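Local coordinates for glycoside transferase (Listeria monocytogenes, PDB 6R2M), which is probably an extracellular glycoside hydrolase acting on exopolysaccharide, though a transferase activity is also possible, at residues 29-42 and 294-306. Residues are numbered along the deposited sequence; the frame is centred on the assembly and turned at random.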
ATOM      1  N   ASN A  29       0.134  15.415 -14.868  1.00 11.13           N
ATOM      2  CA  ASN A  29      -0.496  14.261 -15.496  1.00  8.09           C
ATOM      3  C   ASN A  29      -1.514  13.531 -14.647  1.00 11.09           C
ATOM      4  O   ASN A  29      -2.393  12.880 -15.208  1.00 12.21           O
ATOM      5  CB  ASN A  29       0.562  13.249 -15.932  1.00  9.78           C
ATOM      6  CG  ASN A  29       1.441  13.790 -17.031  1.00 14.21           C
ATOM      7  OD1 ASN A  29       1.019  13.871 -18.184  1.00 15.24           O
ATOM      8  ND2 ASN A  29       2.666  14.187 -16.681  1.00 12.63           N
ATOM      9  N   TYR A  30      -1.405  13.582 -13.324  1.00  9.63           N
ATOM     10  CA  TYR A  30      -2.296  12.815 -12.468  1.00  8.05           C
ATOM     11  C   TYR A  30      -3.127  13.704 -11.557  1.00 10.81           C
ATOM     12  O   TYR A  30      -3.668  13.216 -10.563  1.00 12.21           O
ATOM     13  CB  TYR A  30      -1.498  11.826 -11.617  1.00  7.81           C
ATOM     14  CG  TYR A  30      -1.016  10.591 -12.347  1.00  6.07           C
ATOM     15  CD1 TYR A  30      -1.904   9.597 -12.755  1.00  6.89           C
ATOM     16  CD2 TYR A  30       0.343  10.394 -12.582  1.00  7.67           C
ATOM     17  CE1 TYR A  30      -1.448   8.456 -13.405  1.00  7.03           C
ATOM     18  CE2 TYR A  30       0.811   9.253 -13.223  1.00  9.18           C
ATOM     19  CZ  TYR A  30      -0.086   8.294 -13.637  1.00  6.74           C
ATOM     20  OH  TYR A  30       0.394   7.173 -14.270  1.00  9.72           O
ATOM     21  N   THR A  31      -3.237  14.998 -11.847  1.00 10.08           N
ATOM     22  CA  THR A  31      -3.972  15.902 -10.973  1.00  8.23           C
ATOM     23  C   THR A  31      -5.179  16.474 -11.696  1.00 11.73           C
ATOM     24  O   THR A  31      -5.047  17.058 -12.778  1.00 13.92           O
ATOM     25  CB  THR A  31      -3.066  17.030 -10.468  1.00  9.00           C
ATOM     26  OG1 THR A  31      -1.921  16.462  -9.829  1.00 10.41           O
ATOM     27  CG2 THR A  31      -3.784  17.852  -9.436  1.00 11.16           C
ATOM     28  N   ALA A  32      -6.350  16.314 -11.092  1.00 12.64           N
ATOM     29  CA  ALA A  32      -7.560  16.923 -11.621  1.00 18.95           C
ATOM     30  C   ALA A  32      -7.601  18.408 -11.260  1.00 15.05           C
ATOM     31  O   ALA A  32      -6.788  18.910 -10.478  1.00 17.91           O
ATOM     32  CB  ALA A  32      -8.797  16.202 -11.081  1.00 19.40           C
ATOM     33  N   LYS A  33      -8.575  19.119 -11.843  1.00 28.91           N
ATOM     34  CA  LYS A  33      -8.654  20.568 -11.656  1.00 21.84           C
ATOM     35  C   LYS A  33      -8.832  20.954 -10.191  1.00 29.84           C
ATOM     36  O   LYS A  33      -8.369  22.023  -9.771  1.00 33.68           O
ATOM     37  CB  LYS A  33      -9.802  21.141 -12.489  1.00 29.13           C
ATOM     38  CG  LYS A  33      -9.500  21.258 -13.977  1.00 36.72           C
ATOM     39  CD  LYS A  33      -8.669  22.495 -14.285  1.00 38.72           C
ATOM     40  CE  LYS A  33      -8.424  22.641 -15.781  1.00 35.39           C
ATOM     41  NZ  LYS A  33      -9.485  23.444 -16.459  1.00 38.04           N
ATOM     42  N   ASN A  34      -9.484  20.108  -9.397  1.00 32.80           N
ATOM     43  CA  ASN A  34      -9.650  20.400  -7.979  1.00 36.74           C
ATOM     44  C   ASN A  34      -8.433  20.026  -7.144  1.00 32.68           C
ATOM     45  O   ASN A  34      -8.477  20.177  -5.917  1.00 27.56           O
ATOM     46  CB  ASN A  34     -10.889  19.693  -7.432  1.00 29.70           C
ATOM     47  CG  ASN A  34     -10.857  18.194  -7.639  1.00 28.31           C
ATOM     48  OD1 ASN A  34      -9.864  17.617  -8.096  1.00 30.63           O
ATOM     49  ND2 ASN A  34     -11.963  17.545  -7.305  1.00 34.29           N
ATOM     50  N   GLY A  35      -7.356  19.552  -7.766  1.00 16.77           N
ATOM     51  CA  GLY A  35      -6.153  19.234  -7.035  1.00 20.45           C
ATOM     52  C   GLY A  35      -6.063  17.812  -6.550  1.00 14.13           C
ATOM     53  O   GLY A  35      -5.067  17.455  -5.904  1.00 17.64           O
ATOM     54  N   LEU A  36      -7.055  16.976  -6.832  1.00 14.16           N
ATOM     55  CA  LEU A  36      -6.994  15.609  -6.336  1.00 11.29           C
ATOM     56  C   LEU A  36      -6.238  14.730  -7.319  1.00 10.36           C
ATOM     57  O   LEU A  36      -6.231  14.983  -8.529  1.00  9.32           O
ATOM     58  CB  LEU A  36      -8.394  15.047  -6.085  1.00 13.90           C
ATOM     59  CG  LEU A  36      -9.192  15.847  -5.048  1.00 11.24           C
ATOM     60  CD1 LEU A  36     -10.425  15.087  -4.583  1.00 14.62           C
ATOM     61  CD2 LEU A  36      -8.308  16.200  -3.863  1.00 13.27           C
ATOM     62  N   ILE A  37      -5.584  13.701  -6.775  1.00  9.65           N
ATOM     63  CA  ILE A  37      -4.803  12.755  -7.570  1.00  8.23           C
ATOM     64  C   ILE A  37      -5.726  11.676  -8.120  1.00  8.42           C
ATOM     65  O   ILE A  37      -6.457  11.024  -7.363  1.00  9.08           O
ATOM     66  CB  ILE A  37      -3.672  12.147  -6.719  1.00  8.67           C
ATOM     67  CG1 ILE A  37      -2.885  13.239  -5.980  1.00 13.15           C
ATOM     68  CG2 ILE A  37      -2.752  11.253  -7.575  1.00  9.27           C
ATOM     69  CD1 ILE A  37      -2.300  14.296  -6.872  1.00 11.50           C
ATOM     70  N   VAL A  38      -5.679  11.468  -9.449  1.00  7.06           N
ATOM     71  CA  VAL A  38      -6.558  10.537 -10.149  1.00  6.64           C
ATOM     72  C   VAL A  38      -5.807   9.244 -10.464  1.00  9.45           C
ATOM     73  O   VAL A  38      -4.573   9.204 -10.509  1.00 10.63           O
ATOM     74  CB  VAL A  38      -7.121  11.196 -11.428  1.00  9.99           C
ATOM     75  CG1 VAL A  38      -6.057  11.235 -12.509  1.00 12.27           C
ATOM     76  CG2 VAL A  38      -8.378  10.471 -11.899  1.00 11.92           C
ATOM     77  N   ASP A  39      -6.566   8.164 -10.693  1.00  7.84           N
ATOM     78  CA  ASP A  39      -5.945   6.867 -10.944  1.00  6.40           C
ATOM     79  C   ASP A  39      -5.361   6.767 -12.350  1.00  7.44           C
ATOM     80  O   ASP A  39      -4.291   6.178 -12.531  1.00  9.51           O
ATOM     81  CB  ASP A  39      -6.931   5.715 -10.661  1.00  8.81           C
ATOM     82  CG  ASP A  39      -8.273   5.838 -11.400  1.00  7.87           C
ATOM     83  OD1 ASP A  39      -8.633   6.914 -11.913  1.00 10.06           O
ATOM     84  OD2 ASP A  39      -8.991   4.811 -11.432  1.00 13.23           O
ATOM     85  N   TYR A  40      -6.055   7.307 -13.356  1.00  7.60           N
ATOM     86  CA  TYR A  40      -5.548   7.372 -14.722  1.00  7.64           C
ATOM     87  C   TYR A  40      -5.828   8.751 -15.292  1.00 10.12           C
ATOM     88  O   TYR A  40      -6.894   9.321 -15.044  1.00 12.67           O
ATOM     89  CB  TYR A  40      -6.209   6.344 -15.644  1.00  9.43           C
ATOM     90  CG  TYR A  40      -6.085   4.889 -15.263  1.00  8.36           C
ATOM     91  CD1 TYR A  40      -5.018   4.112 -15.702  1.00  7.68           C
ATOM     92  CD2 TYR A  40      -7.060   4.280 -14.490  1.00  6.99           C
ATOM     93  CE1 TYR A  40      -4.942   2.768 -15.373  1.00  7.80           C
ATOM     94  CE2 TYR A  40      -6.989   2.950 -14.155  1.00  6.95           C
ATOM     95  CZ  TYR A  40      -5.923   2.196 -14.588  1.00  9.41           C
ATOM     96  OH  TYR A  40      -5.868   0.864 -14.248  1.00 11.57           O
ATOM     97  N   LYS A  41      -4.902   9.254 -16.105  1.00  8.85           N
ATOM     98  CA  LYS A  41      -5.144  10.503 -16.814  1.00  9.31           C
ATOM     99  C   LYS A  41      -6.225  10.297 -17.870  1.00 11.86           C
ATOM    100  O   LYS A  41      -6.233   9.286 -18.578  1.00 12.20           O
ATOM    101  CB  LYS A  41      -3.852  10.998 -17.467  1.00  9.98           C
ATOM    102  CG  LYS A  41      -3.932  12.413 -18.058  1.00 11.79           C
ATOM    103  CD  LYS A  41      -2.624  12.740 -18.780  1.00 14.72           C
ATOM    104  CE  LYS A  41      -2.498  14.227 -19.107  1.00 16.92           C
ATOM    105  NZ  LYS A  41      -1.218  14.520 -19.825  1.00 15.15           N
ATOM    106  N   ASN A  42      -7.139  11.264 -17.971  1.00 11.05           N
ATOM    107  CA  ASN A  42      -8.200  11.233 -18.984  1.00 12.38           C
ATOM    108  C   ASN A  42      -9.049   9.969 -18.872  1.00 17.81           C
ATOM    109  O   ASN A  42      -9.472   9.387 -19.874  1.00 19.21           O
ATOM    110  CB  ASN A  42      -7.622  11.366 -20.400  1.00 14.94           C
ATOM    111  CG  ASN A  42      -6.918  12.688 -20.626  1.00 19.44           C
ATOM    112  OD1 ASN A  42      -7.316  13.717 -20.081  1.00 22.26           O
ATOM    113  ND2 ASN A  42      -5.852  12.666 -21.434  1.00 19.47           N
ATOM    114  N   SER A 294       5.433   5.297 -18.104  1.00  8.12           N
ATOM    115  CA  SER A 294       5.495   6.668 -18.606  1.00  7.21           C
ATOM    116  C   SER A 294       4.229   7.130 -19.323  1.00  9.15           C
ATOM    117  O   SER A 294       4.127   8.321 -19.646  1.00 10.07           O
ATOM    118  CB  SER A 294       6.695   6.839 -19.545  1.00 12.29           C
ATOM    119  OG  SER A 294       6.558   6.056 -20.718  1.00 10.59           O
ATOM    120  N   ASN A 295       3.276   6.237 -19.567  1.00  6.96           N
ATOM    121  CA  ASN A 295       2.009   6.618 -20.176  1.00  6.72           C
ATOM    122  C   ASN A 295       0.984   6.801 -19.068  1.00  7.09           C
ATOM    123  O   ASN A 295       0.525   5.800 -18.499  1.00  6.98           O
ATOM    124  CB  ASN A 295       1.540   5.552 -21.170  1.00  8.08           C
ATOM    125  CG  ASN A 295       0.242   5.928 -21.869  1.00 10.75           C
ATOM    126  OD1 ASN A 295      -0.565   6.694 -21.347  1.00 11.03           O
ATOM    127  ND2 ASN A 295       0.032   5.375 -23.055  1.00  9.67           N
ATOM    128  N   PRO A 296       0.586   8.033 -18.730  1.00  7.39           N
ATOM    129  CA  PRO A 296      -0.328   8.224 -17.596  1.00  8.33           C
ATOM    130  C   PRO A 296      -1.767   7.893 -17.929  1.00  7.73           C
ATOM    131  O   PRO A 296      -2.589   7.802 -17.005  1.00  7.27           O
ATOM    132  CB  PRO A 296      -0.161   9.709 -17.261  1.00  7.95           C
ATOM    133  CG  PRO A 296       0.145  10.336 -18.590  1.00  8.89           C
ATOM    134  CD  PRO A 296       0.952   9.306 -19.374  1.00  8.83           C
ATOM    135  N   GLU A 297      -2.094   7.698 -19.211  1.00  7.41           N
ATOM    136  CA  GLU A 297      -3.439   7.255 -19.552  1.00  8.45           C
ATOM    137  C   GLU A 297      -3.633   5.769 -19.284  1.00  8.91           C
ATOM    138  O   GLU A 297      -4.753   5.341 -18.984  1.00 10.39           O
ATOM    139  CB  GLU A 297      -3.752   7.562 -21.022  1.00  9.25           C
ATOM    140  CG  GLU A 297      -3.842   9.039 -21.330  1.00 10.74           C
ATOM    141  CD  GLU A 297      -4.252   9.320 -22.771  1.00 12.29           C
ATOM    142  OE1 GLU A 297      -3.962   8.485 -23.654  1.00 12.45           O
ATOM    143  OE2 GLU A 297      -4.858  10.384 -23.005  1.00 14.15           O
ATOM    144  N   THR A 298      -2.571   4.969 -19.375  1.00  6.53           N
ATOM    145  CA  THR A 298      -2.679   3.531 -19.170  1.00  9.97           C
ATOM    146  C   THR A 298      -1.984   3.030 -17.916  1.00  8.28           C
ATOM    147  O   THR A 298      -2.213   1.872 -17.533  1.00  9.19           O
ATOM    148  CB  THR A 298      -2.115   2.763 -20.372  1.00 10.77           C
ATOM    149  OG1 THR A 298      -0.726   3.070 -20.539  1.00 12.87           O
ATOM    150  CG2 THR A 298      -2.887   3.120 -21.636  1.00 10.01           C
ATOM    151  N   THR A 299      -1.128   3.841 -17.295  1.00  7.03           N
ATOM    152  CA  THR A 299      -0.433   3.473 -16.063  1.00  6.33           C
ATOM    153  C   THR A 299      -1.236   3.974 -14.874  1.00  5.00           C
ATOM    154  O   THR A 299      -1.285   5.181 -14.609  1.00  6.77           O
ATOM    155  CB  THR A 299       0.974   4.064 -16.027  1.00  7.78           C
ATOM    156  OG1 THR A 299       1.686   3.652 -17.200  1.00  8.46           O
ATOM    157  CG2 THR A 299       1.745   3.592 -14.807  1.00  8.47           C
ATOM    158  N   HIS A 300      -1.828   3.043 -14.136  1.00  5.12           N
ATOM    159  CA  HIS A 300      -2.490   3.399 -12.889  1.00  6.49           C
ATOM    160  C   HIS A 300      -1.501   4.101 -11.972  1.00  7.49           C
ATOM    161  O   HIS A 300      -0.335   3.718 -11.888  1.00  6.39           O
ATOM    162  CB  HIS A 300      -3.015   2.132 -12.236  1.00  6.60           C
ATOM    163  CG  HIS A 300      -4.020   2.359 -11.159  1.00  7.32           C
ATOM    164  ND1 HIS A 300      -3.709   2.960  -9.957  1.00  7.58           N
ATOM    165  CD2 HIS A 300      -5.328   2.018 -11.084  1.00 11.74           C
ATOM    166  CE1 HIS A 300      -4.791   3.003  -9.199  1.00 10.81           C
ATOM    167  NE2 HIS A 300      -5.785   2.434  -9.858  1.00  9.08           N
ATOM    168  N   PHE A 301      -1.973   5.148 -11.296  1.00  6.26           N
ATOM    169  CA  PHE A 301      -1.114   5.847 -10.346  1.00  7.10           C
ATOM    170  C   PHE A 301      -0.442   4.878  -9.375  1.00  6.68           C
ATOM    171  O   PHE A 301       0.722   5.070  -8.999  1.00  5.93           O
ATOM    172  CB  PHE A 301      -1.923   6.895  -9.586  1.00  6.43           C
ATOM    173  CG  PHE A 301      -1.076   7.793  -8.755  1.00  5.76           C
ATOM    174  CD1 PHE A 301      -0.340   8.805  -9.345  1.00  6.81           C
ATOM    175  CD2 PHE A 301      -0.988   7.602  -7.377  1.00  8.43           C
ATOM    176  CE1 PHE A 301       0.464   9.637  -8.556  1.00  8.44           C
ATOM    177  CE2 PHE A 301      -0.206   8.413  -6.592  1.00  5.01           C
ATOM    178  CZ  PHE A 301       0.527   9.436  -7.178  1.00  6.37           C
ATOM    179  N   PHE A 302      -1.165   3.837  -8.947  1.00  6.04           N
ATOM    180  CA  PHE A 302      -0.594   2.853  -8.023  1.00  4.90           C
ATOM    181  C   PHE A 302       0.698   2.264  -8.568  1.00  6.44           C
ATOM    182  O   PHE A 302       1.678   2.117  -7.830  1.00  6.08           O
ATOM    183  CB  PHE A 302      -1.596   1.732  -7.765  1.00  7.93           C
ATOM    184  CG  PHE A 302      -1.219   0.797  -6.635  1.00  6.94           C
ATOM    185  CD1 PHE A 302      -1.470   1.139  -5.310  1.00  6.59           C
ATOM    186  CD2 PHE A 302      -0.696  -0.469  -6.902  1.00  7.60           C
ATOM    187  CE1 PHE A 302      -1.180   0.243  -4.271  1.00  8.22           C
ATOM    188  CE2 PHE A 302      -0.404  -1.347  -5.876  1.00  6.17           C
ATOM    189  CZ  PHE A 302      -0.648  -1.000  -4.560  1.00  6.95           C
ATOM    190  N   ASP A 303       0.722   1.931  -9.866  1.00  6.00           N
ATOM    191  CA  ASP A 303       1.940   1.391 -10.468  1.00  6.78           C
ATOM    192  C   ASP A 303       3.005   2.469 -10.602  1.00  8.83           C
ATOM    193  O   ASP A 303       4.174   2.252 -10.254  1.00  8.17           O
ATOM    194  CB  ASP A 303       1.626   0.788 -11.841  1.00  6.69           C
ATOM    195  CG  ASP A 303       0.866  -0.515 -11.752  1.00  9.97           C
ATOM    196  OD1 ASP A 303       1.248  -1.378 -10.943  1.00  9.66           O
ATOM    197  OD2 ASP A 303      -0.122  -0.672 -12.500  1.00 12.07           O
ATOM    198  N   TYR A 304       2.615   3.643 -11.094  1.00  6.15           N
ATOM    199  CA  TYR A 304       3.569   4.725 -11.281  1.00  6.99           C
ATOM    200  C   TYR A 304       4.264   5.061  -9.969  1.00  6.55           C
ATOM    201  O   TYR A 304       5.495   5.106  -9.895  1.00  6.41           O
ATOM    202  CB  TYR A 304       2.852   5.956 -11.842  1.00  5.11           C
ATOM    203  CG  TYR A 304       3.725   7.187 -11.832  1.00  6.80           C
ATOM    204  CD1 TYR A 304       4.663   7.401 -12.835  1.00  7.44           C
ATOM    205  CD2 TYR A 304       3.652   8.107 -10.797  1.00  7.47           C
ATOM    206  CE1 TYR A 304       5.491   8.506 -12.807  1.00  7.77           C
ATOM    207  CE2 TYR A 304       4.470   9.217 -10.769  1.00  6.38           C
ATOM    208  CZ  TYR A 304       5.382   9.411 -11.774  1.00  8.27           C
ATOM    209  OH  TYR A 304       6.188  10.534 -11.712  1.00 10.00           O
ATOM    210  N   ILE A 305       3.483   5.265  -8.907  1.00  4.94           N
ATOM    211  CA  ILE A 305       4.071   5.838  -7.704  1.00  5.63           C
ATOM    212  C   ILE A 305       4.798   4.779  -6.883  1.00  6.86           C
ATOM    213  O   ILE A 305       5.777   5.094  -6.201  1.00  6.92           O
ATOM    214  CB  ILE A 305       3.003   6.569  -6.870  1.00  4.49           C
ATOM    215  CG1 ILE A 305       3.664   7.499  -5.848  1.00  4.82           C
ATOM    216  CG2 ILE A 305       2.022   5.596  -6.188  1.00  6.32           C
ATOM    217  CD1 ILE A 305       4.337   8.726  -6.482  1.00  5.47           C
ATOM    218  N   ASN A 306       4.353   3.515  -6.917  1.00  5.38           N
ATOM    219  CA  ASN A 306       5.104   2.490  -6.200  1.00  4.64           C
ATOM    220  C   ASN A 306       6.442   2.211  -6.868  1.00  5.19           C
ATOM    221  O   ASN A 306       7.419   1.897  -6.174  1.00  6.51           O
ATOM    222  CB  ASN A 306       4.288   1.205  -6.076  1.00  4.85           C
ATOM    223  CG  ASN A 306       3.374   1.215  -4.856  1.00  6.24           C
ATOM    224  OD1 ASN A 306       3.845   1.228  -3.730  1.00  8.92           O
ATOM    225  ND2 ASN A 306       2.067   1.220  -5.081  1.00  8.75           N
TER
HETATM  226  O   HOH W   1      -8.811   2.727  -9.756  1.00 19.18           O
HETATM  227  O   HOH W   2      -7.036   6.709 -19.213  1.00 11.47           O
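Tyr30 reaches between Phe301 and Pro296, which cover opposite faces of its ring. Phe301 turns an edge to one face, CD1 lying 3.6 Å from Tyr30 CG with the planes at 76°, an edge-to-face pair; Pro296 CB makes a CH-pi contact over the other. The phenol end is fixed too: Tyr30 OH donates to Thr299 O at 2.6 Å, tilted out of the carbonyl plane of Thr299. Tyr304 completes the aromatic cluster obliquely, with Tyr30 CE2 over its ring. Phe301 is itself clamped, for Ile37 CG2 sits 3.6 Å above the centre of its ring and Ile305 CB lies over the reverse side.

These residues join the loop after helix 21-29 to the start of helix 301-312 and the loop leading into it, bringing the N-terminal part of this largely helical chain against its last helix. His300 is the N-cap: with CG anti to its backbone N (chi1 -164°), ND1 accepts from Phe302 N at 2.9 Å, the donor close to the imidazole plane. Asp39 CB makes a CH-pi contact over one imidazole face, toward its rim, while Asp39 O accepts a hydrogen bond from Phe301 N, which lies in its carbonyl plane. A water links His300 NE2 to Asp39 OD2; OD1 of that carboxylate accepts from His47 N. The imidazole edge meets the Tyr40 face in an offset edge-to-face pair, Tyr40 OH 3.4 Å from His300 CD2.

Farther out, Lys41 N donates to Pro296 O at 2.9 Å, and the lysine chain runs alongside the proline before NZ bonds Asn29 OD1. Asn42 ND2 donates to the anti lone pair of Glu297 OE2, nearly straight at 167°, although amide and carboxylate planes are steeply turned.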